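Local coordinates for protein alternansucrase (Leuconostoc mesenteroides, PDB 6HVG) that belongs to glycoside hydrolase family 70, combining a TIM-barrel-type core and a bound calcium ion with choline-binding-type repeats near both ends of the chain, at residues Q359-F363 / Y1357-N1361; R349-T355 / L1365-T1371; N700-F704 / T878-T882; N917-L922 / E991-L996. One frame throughout, in Å; residues are numbered along the deposited sequence.

Contact 1: Q359-F363 / Y1357-N1361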
loop_
_atom_site.group_PDB
_atom_site.type_symbol
_atom_site.label_atom_id
_atom_site.label_comp_id
_atom_site.label_asym_id
_atom_site.label_seq_id
_atom_site.Cartn_x
_atom_site.Cartn_y
_atom_site.Cartn_z
ATOM N N GLN A 359 30.420 36.833 27.658
ATOM C CA GLN A 359 31.261 35.940 26.892
ATOM C C GLN A 359 30.453 34.698 26.578
ATOM O O GLN A 359 29.607 34.297 27.361
ATOM C CB GLN A 359 32.489 35.550 27.703
ATOM C CG GLN A 359 33.424 36.713 28.017
ATOM C CD GLN A 359 34.238 37.179 26.816
ATOM O OE1 GLN A 359 35.116 36.457 26.323
ATOM N NE2 GLN A 359 33.976 38.396 26.364
ATOM N N PHE A 360 30.713 34.087 25.434
ATOM C CA PHE A 360 29.980 32.893 25.029
ATOM C C PHE A 360 30.109 31.797 26.089
ATOM O O PHE A 360 31.108 31.746 26.787
ATOM C CB PHE A 360 30.504 32.394 23.688
ATOM C CG PHE A 360 29.777 31.188 23.156
ATOM C CD1 PHE A 360 28.661 31.325 22.338
ATOM C CD2 PHE A 360 30.191 29.915 23.495
ATOM C CE1 PHE A 360 27.981 30.211 21.864
ATOM C CE2 PHE A 360 29.515 28.797 23.029
ATOM C CZ PHE A 360 28.396 28.946 22.226
ATOM N N MET A 361 29.072 30.965 26.223
ATOM C CA MET A 361 29.102 29.764 27.056
ATOM C C MET A 361 28.066 28.743 26.590
ATOM O O MET A 361 26.895 29.072 26.423
ATOM C CB MET A 361 28.838 30.122 28.513
ATOM C CG MET A 361 28.955 28.938 29.469
ATOM S SD MET A 361 29.149 29.354 31.219
ATOM C CE MET A 361 30.451 30.588 31.199
ATOM N N TYR A 362 28.509 27.517 26.334
ATOM C CA TYR A 362 27.626 26.427 25.917
ATOM C C TYR A 362 27.364 25.511 27.096
ATOM O O TYR A 362 28.295 25.024 27.724
ATOM C CB TYR A 362 28.222 25.615 24.762
ATOM C CG TYR A 362 27.490 24.307 24.521
ATOM C CD1 TYR A 362 26.214 24.289 23.982
ATOM C CD2 TYR A 362 28.070 23.093 24.843
ATOM C CE1 TYR A 362 25.545 23.086 23.776
ATOM C CE2 TYR A 362 27.411 21.900 24.631
ATOM C CZ TYR A 362 26.151 21.905 24.117
ATOM O OH TYR A 362 25.489 20.718 23.914
ATOM N N PHE A 363 26.086 25.275 27.389
ATOM C CA PHE A 363 25.704 24.416 28.509
ATOM C C PHE A 363 25.437 22.955 28.090
ATOM O O PHE A 363 24.588 22.664 27.252
ATOM C CB PHE A 363 24.531 25.032 29.247
ATOM C CG PHE A 363 24.844 26.370 29.810
ATOM C CD1 PHE A 363 25.456 26.471 31.032
ATOM C CD2 PHE A 363 24.567 27.522 29.102
ATOM C CE1 PHE A 363 25.780 27.700 31.560
ATOM C CE2 PHE A 363 24.878 28.759 29.616
ATOM C CZ PHE A 363 25.485 28.853 30.852
ATOM N N TYR A 1357 24.091 27.439 13.711
ATOM C CA TYR A 1357 24.737 28.096 14.842
ATOM C C TYR A 1357 26.087 27.408 15.154
ATOM O O TYR A 1357 26.112 26.326 15.727
ATOM C CB TYR A 1357 23.813 27.993 16.039
ATOM C CG TYR A 1357 24.164 28.847 17.245
ATOM C CD1 TYR A 1357 25.232 28.536 18.054
ATOM C CD2 TYR A 1357 23.367 29.920 17.616
ATOM C CE1 TYR A 1357 25.523 29.310 19.180
ATOM C CE2 TYR A 1357 23.636 30.673 18.746
ATOM C CZ TYR A 1357 24.714 30.383 19.514
ATOM O OH TYR A 1357 24.967 31.150 20.631
ATOM N N PHE A 1358 27.198 28.007 14.744
ATOM C CA PHE A 1358 28.523 27.423 15.032
ATOM C C PHE A 1358 29.194 28.084 16.223
ATOM O O PHE A 1358 29.187 29.300 16.340
ATOM C CB PHE A 1358 29.439 27.508 13.819
ATOM C CG PHE A 1358 28.891 26.824 12.625
ATOM C CD1 PHE A 1358 28.854 25.445 12.601
ATOM C CD2 PHE A 1358 28.391 27.524 11.557
ATOM C CE1 PHE A 1358 28.350 24.749 11.510
ATOM C CE2 PHE A 1358 27.869 26.848 10.459
ATOM C CZ PHE A 1358 27.835 25.453 10.436
ATOM N N MET A 1359 29.800 27.271 17.089
ATOM C CA MET A 1359 30.382 27.779 18.321
ATOM C C MET A 1359 31.795 28.299 18.064
ATOM O O MET A 1359 32.272 28.265 16.937
ATOM C CB MET A 1359 30.328 26.692 19.387
ATOM C CG MET A 1359 28.905 26.173 19.616
ATOM S SD MET A 1359 28.762 25.336 21.200
ATOM C CE MET A 1359 27.979 23.785 20.836
ATOM N N PRO A 1360 32.465 28.847 19.073
ATOM C CA PRO A 1360 33.799 29.388 18.787
ATOM C C PRO A 1360 34.789 28.298 18.344
ATOM O O PRO A 1360 35.738 28.602 17.635
ATOM C CB PRO A 1360 34.231 29.991 20.115
ATOM C CG PRO A 1360 32.987 30.189 20.902
ATOM C CD PRO A 1360 32.028 29.134 20.446
ATOM N N ASN A 1361 34.553 27.052 18.768
ATOM C CA ASN A 1361 35.344 25.920 18.325
ATOM C C ASN A 1361 34.749 25.229 17.105
ATOM O O ASN A 1361 35.197 24.149 16.712
ATOM C CB ASN A 1361 35.535 24.902 19.456
ATOM C CG ASN A 1361 34.232 24.360 19.964
ATOM O OD1 ASN A 1361 33.172 24.653 19.420
ATOM N ND2 ASN A 1361 34.294 23.593 21.025
#
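Phe360 and Tyr362, two residues apart on strand 360-363, send their rings against Tyr1357, Met1359 and Pro1360, so that a β-hairpin of a choline-binding-type repeat packs on the loop after strand 1354-1357. The fit is one of knobs and hollows, made of apolar, CH-pi and Met-aromatic contacts. Phe360 is the larger knob. With CG anti to the backbone N (chi1 -178°), its ring is carried straight out from the strand into a hollow that Pro1360, Met1359 and Tyr1357 line. Pro1360 covers one face: its CD lies 3.8 Å from the centroid of the Phe360 ring in a CH-pi contact, displaced toward the rim. The rest of the hollow meets the ring at its edge. There, Phe360 CE1 comes within 3.7 Å of Tyr1357 CE1, each ring offering its rim to the other. The hydroxyl of Tyr1357 is engaged elsewhere, in a hydrogen bond to the carbonyl of Thr1371, while its ring also touches Ala353. Met1359 is the knob in the opposite sense, wedged into the groove between the two aromatic residues. Its sulfur stands at the Phe360 edge, with SD 3.8 Å from Phe360 CZ, and also rests against the stem of the second ring, SD being 3.6 Å from Tyr362 CB. Tyr362 is tethered beyond this groove by a hydrogen bond from its phenol end to the Asn351 side chain. A bend at chi3 (-130°) turns the Met1359 methyl over the face of Tyr362, where CE sits 3.7 Å from the ring centroid and 15° off its normal.

Contact 2: R349-T355 / L1365-T1371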
loop_
_atom_site.group_PDB
_atom_site.type_symbol
_atom_site.label_atom_id
_atom_site.label_comp_id
_atom_site.label_asym_id
_atom_site.label_seq_id
_atom_site.Cartn_x
_atom_site.Cartn_y
_atom_site.Cartn_z
ATOM N N ARG A 349 18.832 24.296 31.991
ATOM C CA ARG A 349 18.868 24.288 30.523
ATOM C C ARG A 349 20.091 23.530 30.021
ATOM O O ARG A 349 21.240 23.913 30.278
ATOM C CB ARG A 349 18.869 25.717 29.989
ATOM C CG ARG A 349 17.803 26.592 30.616
ATOM C CD ARG A 349 16.427 25.967 30.425
ATOM N NE ARG A 349 16.176 25.708 29.005
ATOM C CZ ARG A 349 15.419 26.451 28.200
ATOM N NH1 ARG A 349 14.777 27.516 28.643
ATOM N NH2 ARG A 349 15.283 26.110 26.924
ATOM N N LYS A 350 19.830 22.439 29.326
ATOM C CA LYS A 350 20.859 21.616 28.774
ATOM C C LYS A 350 20.843 21.775 27.270
ATOM O O LYS A 350 19.820 22.086 26.689
ATOM C CB LYS A 350 20.611 20.158 29.162
ATOM C CG LYS A 350 20.514 19.908 30.667
ATOM C CD LYS A 350 20.432 18.418 30.947
ATOM C CE LYS A 350 20.135 18.142 32.404
ATOM N NZ LYS A 350 19.658 16.743 32.558
ATOM N N ASN A 351 22.003 21.549 26.659
ATOM C CA ASN A 351 22.251 21.781 25.234
ATOM C C ASN A 351 21.800 23.173 24.814
ATOM O O ASN A 351 21.077 23.343 23.850
ATOM C CB ASN A 351 21.611 20.700 24.382
ATOM C CG ASN A 351 22.099 20.726 22.937
ATOM O OD1 ASN A 351 23.305 20.973 22.653
ATOM N ND2 ASN A 351 21.188 20.452 22.008
ATOM N N TYR A 352 22.284 24.170 25.553
ATOM C CA TYR A 352 21.857 25.561 25.407
ATOM C C TYR A 352 23.108 26.425 25.220
ATOM O O TYR A 352 24.001 26.427 26.068
ATOM C CB TYR A 352 21.102 25.996 26.674
ATOM C CG TYR A 352 20.352 27.308 26.583
ATOM C CD1 TYR A 352 21.012 28.533 26.722
ATOM C CD2 TYR A 352 18.983 27.333 26.408
ATOM C CE1 TYR A 352 20.326 29.750 26.653
ATOM C CE2 TYR A 352 18.291 28.543 26.345
ATOM C CZ TYR A 352 18.966 29.755 26.468
ATOM O OH TYR A 352 18.279 30.959 26.413
ATOM N N ALA A 353 23.154 27.152 24.113
ATOM C CA ALA A 353 24.243 28.074 23.846
ATOM C C ALA A 353 23.808 29.493 24.117
ATOM O O ALA A 353 22.710 29.873 23.781
ATOM C CB ALA A 353 24.685 27.942 22.393
ATOM N N GLY A 354 24.677 30.289 24.722
ATOM C CA GLY A 354 24.410 31.723 24.848
ATOM C C GLY A 354 25.484 32.549 25.536
ATOM O O GLY A 354 26.353 32.012 26.196
ATOM N N THR A 355 25.409 33.867 25.359
ATOM C CA THR A 355 26.388 34.768 25.957
ATOM C C THR A 355 25.927 35.230 27.326
ATOM O O THR A 355 25.186 36.200 27.446
ATOM C CB THR A 355 26.686 35.980 25.055
ATOM O OG1 THR A 355 25.456 36.510 24.520
ATOM C CG2 THR A 355 27.638 35.582 23.907
ATOM N N LEU A 1365 25.519 23.583 16.718
ATOM C CA LEU A 1365 24.486 23.345 17.737
ATOM C C LEU A 1365 23.338 22.583 17.097
ATOM O O LEU A 1365 22.930 22.902 15.977
ATOM C CB LEU A 1365 23.975 24.660 18.323
ATOM C CG LEU A 1365 22.931 24.616 19.441
ATOM C CD1 LEU A 1365 23.493 24.019 20.720
ATOM C CD2 LEU A 1365 22.402 26.007 19.723
ATOM N N ARG A 1366 22.863 21.558 17.801
ATOM C CA ARG A 1366 21.831 20.657 17.287
ATOM C C ARG A 1366 20.821 20.304 18.362
ATOM O O ARG A 1366 21.206 19.900 19.468
ATOM C CB ARG A 1366 22.474 19.358 16.824
ATOM C CG ARG A 1366 23.455 19.493 15.689
ATOM C CD ARG A 1366 24.091 18.140 15.353
ATOM N NE ARG A 1366 23.926 17.926 13.914
ATOM C CZ ARG A 1366 23.650 16.766 13.326
ATOM N NH1 ARG A 1366 23.513 15.655 14.052
ATOM N NH2 ARG A 1366 23.517 16.723 11.997
ATOM N N LYS A 1367 19.531 20.449 18.046
ATOM C CA LYS A 1367 18.449 20.039 18.941
ATOM C C LYS A 1367 18.494 20.897 20.210
ATOM O O LYS A 1367 18.422 20.394 21.325
ATOM C CB LYS A 1367 18.546 18.525 19.245
ATOM C CG LYS A 1367 17.210 17.863 19.550
ATOM C CD LYS A 1367 17.340 16.407 20.008
ATOM C CE LYS A 1367 15.967 15.807 20.303
ATOM N NZ LYS A 1367 15.129 15.719 19.067
ATOM N N GLY A 1368 18.580 22.207 20.029
ATOM C CA GLY A 1368 18.722 23.102 21.174
ATOM C C GLY A 1368 18.648 24.583 20.863
ATOM O O GLY A 1368 18.667 24.992 19.697
ATOM N N PHE A 1369 18.558 25.380 21.918
ATOM C CA PHE A 1369 18.386 26.802 21.768
ATOM C C PHE A 1369 19.711 27.544 21.738
ATOM O O PHE A 1369 20.635 27.192 22.460
ATOM C CB PHE A 1369 17.494 27.349 22.889
ATOM C CG PHE A 1369 16.060 26.898 22.796
ATOM C CD1 PHE A 1369 15.665 25.733 23.439
ATOM C CD2 PHE A 1369 15.097 27.637 22.089
ATOM C CE1 PHE A 1369 14.355 25.309 23.389
ATOM C CE2 PHE A 1369 13.785 27.210 22.039
ATOM C CZ PHE A 1369 13.425 26.038 22.676
ATOM N N GLY A 1370 19.778 28.600 20.923
ATOM C CA GLY A 1370 21.019 29.350 20.725
ATOM C C GLY A 1370 20.775 30.825 20.747
ATOM O O GLY A 1370 19.928 31.309 20.004
ATOM N N THR A 1371 21.499 31.538 21.603
ATOM C CA THR A 1371 21.344 32.986 21.739
ATOM C C THR A 1371 22.274 33.687 20.766
ATOM O O THR A 1371 23.421 33.291 20.634
ATOM C CB THR A 1371 21.679 33.468 23.166
ATOM O OG1 THR A 1371 21.033 32.615 24.117
ATOM C CG2 THR A 1371 21.184 34.887 23.389
HETATM O O HOH W 1 25.050 20.289 20.141
#
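The Tyr352 ring has the backbone carbonyl oxygen of Phe1369 over one face, offset toward the rim, while its CE2 packs 3.7 Å from Phe1369 CB. Tyr352 CE2 also lies over a face of the Arg349 guanidinium, whose edge is turned to the Phe1369 ring. The guanidinium and that ring are almost perpendicular, their planes 87° apart, and Arg349 NH2 approaches Phe1369 CD1 to 3.5 Å. Tyr1379 meets Phe1369 edge-to-face, extending the aromatic cluster to the next strand. A third flat group, the Asn351 amide, works by hydrogen bonding. ND2 donates to Arg1366 O at 2.6 Å, with the acceptor close to the amide plane, and makes a weak second bond to Lys1367 O. The other end of the amide, OD1, pairs with Tyr362 and takes a bond from a water that is weakly held by Arg1366 N. Beyond these side chains the backbones join. Ala353 N donates to Phe1369 O at 3.0 Å, and Thr1371 N returns a bond of the same length to Ala353 O. With Thr1371 OG1 beside its own backbone N (chi1 -46°), the hydroxyl can reach that oxygen too: OG1 donates to a lone pair of Ala353 O at 3.2 Å, leaving it gripped by two donors of one residue. Ala353 CB meanwhile rests on Leu1365 CD2. Strands 352-355 and 1368-1371 run parallel, their directions 9° apart, and each opens with a G1 β-bulge, at Asn351-Tyr352 and Lys1367-Gly1368. It is a short parallel pairing, a single bridge at Ala353 and Gly1370, setting β-hairpins of choline-binding-type and cell-wall-binding-type repeats side by side.

Contact 3: N700-F704 / T878-T882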
loop_
_atom_site.group_PDB
_atom_site.type_symbol
_atom_site.label_atom_id
_atom_site.label_comp_id
_atom_site.label_asym_id
_atom_site.label_seq_id
_atom_site.Cartn_x
_atom_site.Cartn_y
_atom_site.Cartn_z
ATOM N N ASN A 700 -29.230 2.311 2.548
ATOM C CA ASN A 700 -30.466 1.872 1.942
ATOM C C ASN A 700 -30.371 1.684 0.426
ATOM O O ASN A 700 -29.559 2.326 -0.259
ATOM C CB ASN A 700 -31.581 2.859 2.251
ATOM C CG ASN A 700 -32.123 2.692 3.641
ATOM O OD1 ASN A 700 -31.626 1.887 4.422
ATOM N ND2 ASN A 700 -33.131 3.480 3.972
ATOM N N MET A 701 -31.209 0.785 -0.083
ATOM C CA MET A 701 -31.316 0.544 -1.506
ATOM C C MET A 701 -31.745 1.821 -2.218
ATOM O O MET A 701 -31.439 1.999 -3.388
ATOM C CB MET A 701 -32.325 -0.560 -1.781
ATOM C CG MET A 701 -32.034 -1.896 -1.110
ATOM S SD MET A 701 -30.485 -2.687 -1.562
ATOM C CE MET A 701 -30.800 -3.042 -3.285
ATOM N N TRP A 702 -32.453 2.703 -1.514
ATOM C CA TRP A 702 -32.767 4.062 -1.999
ATOM C C TRP A 702 -31.598 4.736 -2.706
ATOM O O TRP A 702 -31.798 5.407 -3.706
ATOM C CB TRP A 702 -33.223 4.971 -0.838
ATOM C CG TRP A 702 -33.730 6.337 -1.261
ATOM C CD1 TRP A 702 -34.938 6.619 -1.868
ATOM C CD2 TRP A 702 -33.070 7.594 -1.099
ATOM N NE1 TRP A 702 -35.054 7.975 -2.107
ATOM C CE2 TRP A 702 -33.922 8.595 -1.643
ATOM C CE3 TRP A 702 -31.838 7.981 -0.559
ATOM C CZ2 TRP A 702 -33.578 9.944 -1.646
ATOM C CZ3 TRP A 702 -31.491 9.322 -0.577
ATOM C CH2 TRP A 702 -32.362 10.286 -1.123
ATOM N N TYR A 703 -30.385 4.551 -2.196
ATOM C CA TYR A 703 -29.217 5.231 -2.767
ATOM C C TYR A 703 -28.902 4.847 -4.216
ATOM O O TYR A 703 -28.300 5.645 -4.937
ATOM C CB TYR A 703 -27.981 5.062 -1.872
ATOM C CG TYR A 703 -28.069 5.904 -0.614
ATOM C CD1 TYR A 703 -27.861 7.275 -0.663
ATOM C CD2 TYR A 703 -28.387 5.334 0.622
ATOM C CE1 TYR A 703 -27.954 8.052 0.472
ATOM C CE2 TYR A 703 -28.493 6.104 1.759
ATOM C CZ TYR A 703 -28.276 7.460 1.672
ATOM O OH TYR A 703 -28.376 8.220 2.793
ATOM N N PHE A 704 -29.315 3.654 -4.637
ATOM C CA PHE A 704 -29.132 3.237 -6.027
ATOM C C PHE A 704 -29.860 4.147 -7.017
ATOM O O PHE A 704 -29.415 4.293 -8.163
ATOM C CB PHE A 704 -29.614 1.808 -6.239
ATOM C CG PHE A 704 -28.653 0.755 -5.767
ATOM C CD1 PHE A 704 -27.569 0.419 -6.513
ATOM C CD2 PHE A 704 -28.878 0.075 -4.589
ATOM C CE1 PHE A 704 -26.706 -0.580 -6.093
ATOM C CE2 PHE A 704 -28.025 -0.928 -4.162
ATOM C CZ PHE A 704 -26.930 -1.250 -4.912
ATOM N N THR A 878 -40.373 -0.780 3.615
ATOM C CA THR A 878 -39.530 -1.968 3.632
ATOM C C THR A 878 -38.121 -1.732 3.087
ATOM O O THR A 878 -37.202 -2.491 3.394
ATOM C CB THR A 878 -40.214 -3.029 2.768
ATOM O OG1 THR A 878 -41.503 -3.323 3.310
ATOM C CG2 THR A 878 -39.431 -4.278 2.736
ATOM N N ASP A 879 -37.969 -0.672 2.294
ATOM C CA ASP A 879 -36.735 -0.386 1.547
ATOM C C ASP A 879 -36.339 -1.516 0.580
ATOM O O ASP A 879 -35.167 -1.891 0.478
ATOM C CB ASP A 879 -35.597 -0.042 2.512
ATOM C CG ASP A 879 -34.369 0.514 1.809
ATOM O OD1 ASP A 879 -34.537 1.472 1.042
ATOM O OD2 ASP A 879 -33.258 0.014 2.054
ATOM N N LEU A 880 -37.342 -2.057 -0.114
ATOM C CA LEU A 880 -37.156 -3.109 -1.091
ATOM C C LEU A 880 -37.068 -2.448 -2.472
ATOM O O LEU A 880 -37.913 -1.631 -2.827
ATOM C CB LEU A 880 -38.316 -4.132 -1.020
ATOM C CG LEU A 880 -37.968 -5.632 -0.854
ATOM C CD1 LEU A 880 -36.815 -5.928 0.071
ATOM C CD2 LEU A 880 -39.172 -6.426 -0.369
ATOM N N LEU A 881 -36.024 -2.775 -3.237
ATOM C CA LEU A 881 -35.802 -2.156 -4.551
ATOM C C LEU A 881 -36.485 -2.955 -5.657
ATOM O O LEU A 881 -36.380 -4.168 -5.692
ATOM C CB LEU A 881 -34.301 -2.028 -4.839
ATOM C CG LEU A 881 -33.875 -1.474 -6.209
ATOM C CD1 LEU A 881 -32.742 -0.471 -6.077
ATOM C CD2 LEU A 881 -33.442 -2.586 -7.137
ATOM N N THR A 882 -37.177 -2.255 -6.547
ATOM C CA THR A 882 -37.860 -2.889 -7.649
ATOM C C THR A 882 -37.331 -2.384 -8.983
ATOM O O THR A 882 -37.448 -1.208 -9.300
ATOM C CB THR A 882 -39.384 -2.684 -7.560
ATOM O OG1 THR A 882 -39.697 -1.295 -7.436
ATOM C CG2 THR A 882 -39.932 -3.432 -6.367
#
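Asp879 and Leu881 make a buried contact, half polar and half apolar, with the turn that starts at Asn700, where residues 701-704 have helical backbone angles without the regular helical bonds. It joins the chain after helix 681-692 to the segment leading into strand 881-885 of an antiparallel sheet. The polar half is a single bond: Met701 N donates to Asp879 OD2 at 3.1 Å, reaching the oxygen on its syn side and 17° out of the carboxylate plane. The carboxylate is brought there by the extended first torsion of Asp879, CG being anti to the backbone N (chi1 -169°). Its OD2 also lies against Asn700 CB at 3.3 Å. Next to the carboxylate, the Met701 and Leu881 side chains pack at about a right angle, CB to CB 3.9 Å. Bends at chi2 and chi3 curl the thioether back, so that Met701 CE also approaches Leu881 CB. Leu881 CD1 then reaches Phe704 CB, also at 3.9 Å, and Phe704 itself lies on Gln686 and Ser690 of helix 681-692. Within the turn, Tyr703 N donates to Asn700 O at 3.1 Å and Phe704 N to Met701 O at 3.0 Å. Chemically, Asp879 satisfies one buried N-H, that of Met701, while Asn700 OD1, 3.4 Å from Asp879 OD2, is a second acceptor that cannot bond it, and Asn700 ND2 turns to the carbonyl of Gly870 instead.

Contact 4: N917-L922 / E991-L996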
loop_
_atom_site.group_PDB
_atom_site.type_symbol
_atom_site.label_atom_id
_atom_site.label_comp_id
_atom_site.label_asym_id
_atom_site.label_seq_id
_atom_site.Cartn_x
_atom_site.Cartn_y
_atom_site.Cartn_z
ATOM N N ASN A 917 -31.881 -6.575 4.092
ATOM C CA ASN A 917 -32.290 -6.753 5.472
ATOM C C ASN A 917 -32.738 -8.199 5.715
ATOM O O ASN A 917 -33.869 -8.567 5.376
ATOM C CB ASN A 917 -33.411 -5.770 5.784
ATOM C CG ASN A 917 -33.865 -5.843 7.220
ATOM O OD1 ASN A 917 -33.372 -6.660 8.014
ATOM N ND2 ASN A 917 -34.813 -4.988 7.567
ATOM N N PRO A 918 -31.848 -9.026 6.302
ATOM C CA PRO A 918 -32.175 -10.431 6.525
ATOM C C PRO A 918 -33.209 -10.642 7.632
ATOM O O PRO A 918 -33.789 -11.731 7.739
ATOM C CB PRO A 918 -30.835 -11.030 6.928
ATOM C CG PRO A 918 -30.124 -9.914 7.592
ATOM C CD PRO A 918 -30.504 -8.694 6.812
ATOM N N ASP A 919 -33.420 -9.608 8.447
ATOM C CA ASP A 919 -34.450 -9.619 9.482
ATOM C C ASP A 919 -35.689 -8.845 9.046
ATOM O O ASP A 919 -36.436 -8.343 9.875
ATOM C CB ASP A 919 -33.877 -9.032 10.778
ATOM C CG ASP A 919 -32.618 -9.775 11.258
ATOM O OD1 ASP A 919 -32.550 -11.012 11.074
ATOM O OD2 ASP A 919 -31.704 -9.132 11.817
ATOM N N LEU A 920 -35.919 -8.756 7.745
ATOM C CA LEU A 920 -37.077 -8.036 7.229
ATOM C C LEU A 920 -38.337 -8.876 7.399
ATOM O O LEU A 920 -38.396 -10.024 6.952
ATOM C CB LEU A 920 -36.859 -7.693 5.751
ATOM C CG LEU A 920 -37.738 -6.706 4.976
ATOM C CD1 LEU A 920 -38.257 -7.349 3.702
ATOM C CD2 LEU A 920 -38.850 -6.071 5.786
ATOM N N LYS A 921 -39.341 -8.291 8.047
ATOM C CA LYS A 921 -40.679 -8.887 8.127
ATOM C C LYS A 921 -41.697 -7.855 7.654
ATOM O O LYS A 921 -41.708 -6.742 8.151
ATOM C CB LYS A 921 -41.003 -9.302 9.568
ATOM C CG LYS A 921 -40.030 -10.298 10.201
ATOM C CD LYS A 921 -40.151 -11.702 9.620
ATOM C CE LYS A 921 -41.496 -12.336 9.936
ATOM N NZ LYS A 921 -41.522 -13.781 9.579
ATOM N N LEU A 922 -42.561 -8.213 6.713
ATOM C CA LEU A 922 -43.596 -7.271 6.263
ATOM C C LEU A 922 -44.742 -7.151 7.254
ATOM O O LEU A 922 -45.072 -8.112 7.950
ATOM C CB LEU A 922 -44.203 -7.688 4.917
ATOM C CG LEU A 922 -43.535 -7.090 3.679
ATOM C CD1 LEU A 922 -42.179 -7.719 3.396
ATOM C CD2 LEU A 922 -44.464 -7.274 2.500
ATOM N N GLU A 991 -43.442 -16.662 1.587
ATOM C CA GLU A 991 -43.483 -15.424 2.357
ATOM C C GLU A 991 -42.445 -14.412 1.840
ATOM O O GLU A 991 -41.299 -14.780 1.594
ATOM C CB GLU A 991 -43.228 -15.738 3.845
ATOM C CG GLU A 991 -43.765 -14.687 4.819
ATOM C CD GLU A 991 -43.235 -14.832 6.245
ATOM O OE1 GLU A 991 -42.876 -15.959 6.643
ATOM O OE2 GLU A 991 -43.196 -13.808 6.974
ATOM N N MET A 992 -42.850 -13.147 1.679
ATOM C CA MET A 992 -41.905 -12.031 1.472
ATOM C C MET A 992 -41.163 -11.766 2.785
ATOM O O MET A 992 -41.581 -10.966 3.631
ATOM C CB MET A 992 -42.607 -10.748 1.013
ATOM C CG MET A 992 -43.160 -10.774 -0.403
ATOM S SD MET A 992 -41.928 -10.602 -1.725
ATOM C CE MET A 992 -41.512 -8.855 -1.553
ATOM N N LYS A 993 -40.046 -12.464 2.917
ATOM C CA LYS A 993 -39.326 -12.628 4.162
ATOM C C LYS A 993 -37.850 -12.427 3.851
ATOM O O LYS A 993 -37.303 -13.073 2.949
ATOM C CB LYS A 993 -39.565 -14.068 4.680
ATOM C CG LYS A 993 -39.087 -14.382 6.087
ATOM C CD LYS A 993 -39.095 -15.887 6.357
ATOM C CE LYS A 993 -38.813 -16.206 7.831
ATOM N NZ LYS A 993 -37.413 -15.915 8.259
ATOM N N GLY A 994 -37.197 -11.533 4.579
ATOM C CA GLY A 994 -35.740 -11.467 4.550
ATOM C C GLY A 994 -35.181 -12.770 5.108
ATOM O O GLY A 994 -35.730 -13.340 6.049
ATOM N N SER A 995 -34.101 -13.258 4.515
ATOM C CA SER A 995 -33.484 -14.517 4.932
ATOM C C SER A 995 -31.998 -14.317 5.237
ATOM O O SER A 995 -31.402 -13.305 4.845
ATOM C CB SER A 995 -33.653 -15.581 3.832
ATOM O OG SER A 995 -35.028 -15.845 3.534
ATOM N N LEU A 996 -31.400 -15.289 5.922
ATOM C CA LEU A 996 -29.972 -15.261 6.209
ATOM C C LEU A 996 -29.387 -16.644 5.985
ATOM O O LEU A 996 -29.751 -17.577 6.675
ATOM C CB LEU A 996 -29.727 -14.762 7.644
ATOM C CG LEU A 996 -28.353 -14.139 7.979
ATOM C CD1 LEU A 996 -28.486 -12.983 8.963
ATOM C CD2 LEU A 996 -27.383 -15.161 8.552
#
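Lys921 and Glu991 cross at about a right angle, their charged ends meeting in a salt bridge. The lysine leaves its backbone pointing away from segment 991-996, but bends at chi2 (-72°) and chi3 (-66°) fold the chain back and set NZ 3.1 Å from Glu991 OE2. The ammonium uses the syn lone pair of that oxygen, on the side of OE1, and Glu991 reaches it with an extended chain. Lys976 makes a long, weak ion pair with the same carboxylate. Lys993 lies close by, its NZ 4.8 Å from Lys921 NZ, and the likeness of charge is probably eased by Asp949, which forms a salt bridge with Lys993, and by Glu991. At the far end of the contact, Pro918 and Leu996 lie side by side and point the same way, Leu996 CD1 being 3.7 Å from Pro918 CB. A third pair, Leu922 and Met992, is set at a slant: Leu922 CD1 rests 3.9 Å from Met992 CB, and both residues also touch Ile928. Between these pairs the two backbones are joined where Gly994 N donates to Leu920 O at 3.1 Å. Gly994 also brings its CA up to Asn917 O in a CA-H...O contact. That carbonyl closes the turn in segment 917-922, accepting from Leu920 N, while Asn917 OD1 accepts from Asp919 N. The motif is thus a type I β-turn with an Asx turn at its head, docked on the link between strands 987-991 and 995-997, where Met992 centres an inverse gamma turn.

How the contacts relate
The four contacts form two pairs at distant parts of the molecule. Contacts 1 and 2, with centres about 9 Å apart, share the three-stranded sheet of strands 352-355 and 360-363 and touch through Tyr362 and Tyr1357. Both bring residues near 350 against residues about 1000 positions later, so repeats from the two ends of the chain meet, in keeping with the U-shaped chain course of family 70. Contacts 3 and 4 fall between those ends in sequence, one after the other, with centres about 14 Å apart; strands 881-885 and 987-991, beside them, belong to one large antiparallel sheet. Contacts of one pair lie about 66 to 79 Å, centre to centre, from those of the other.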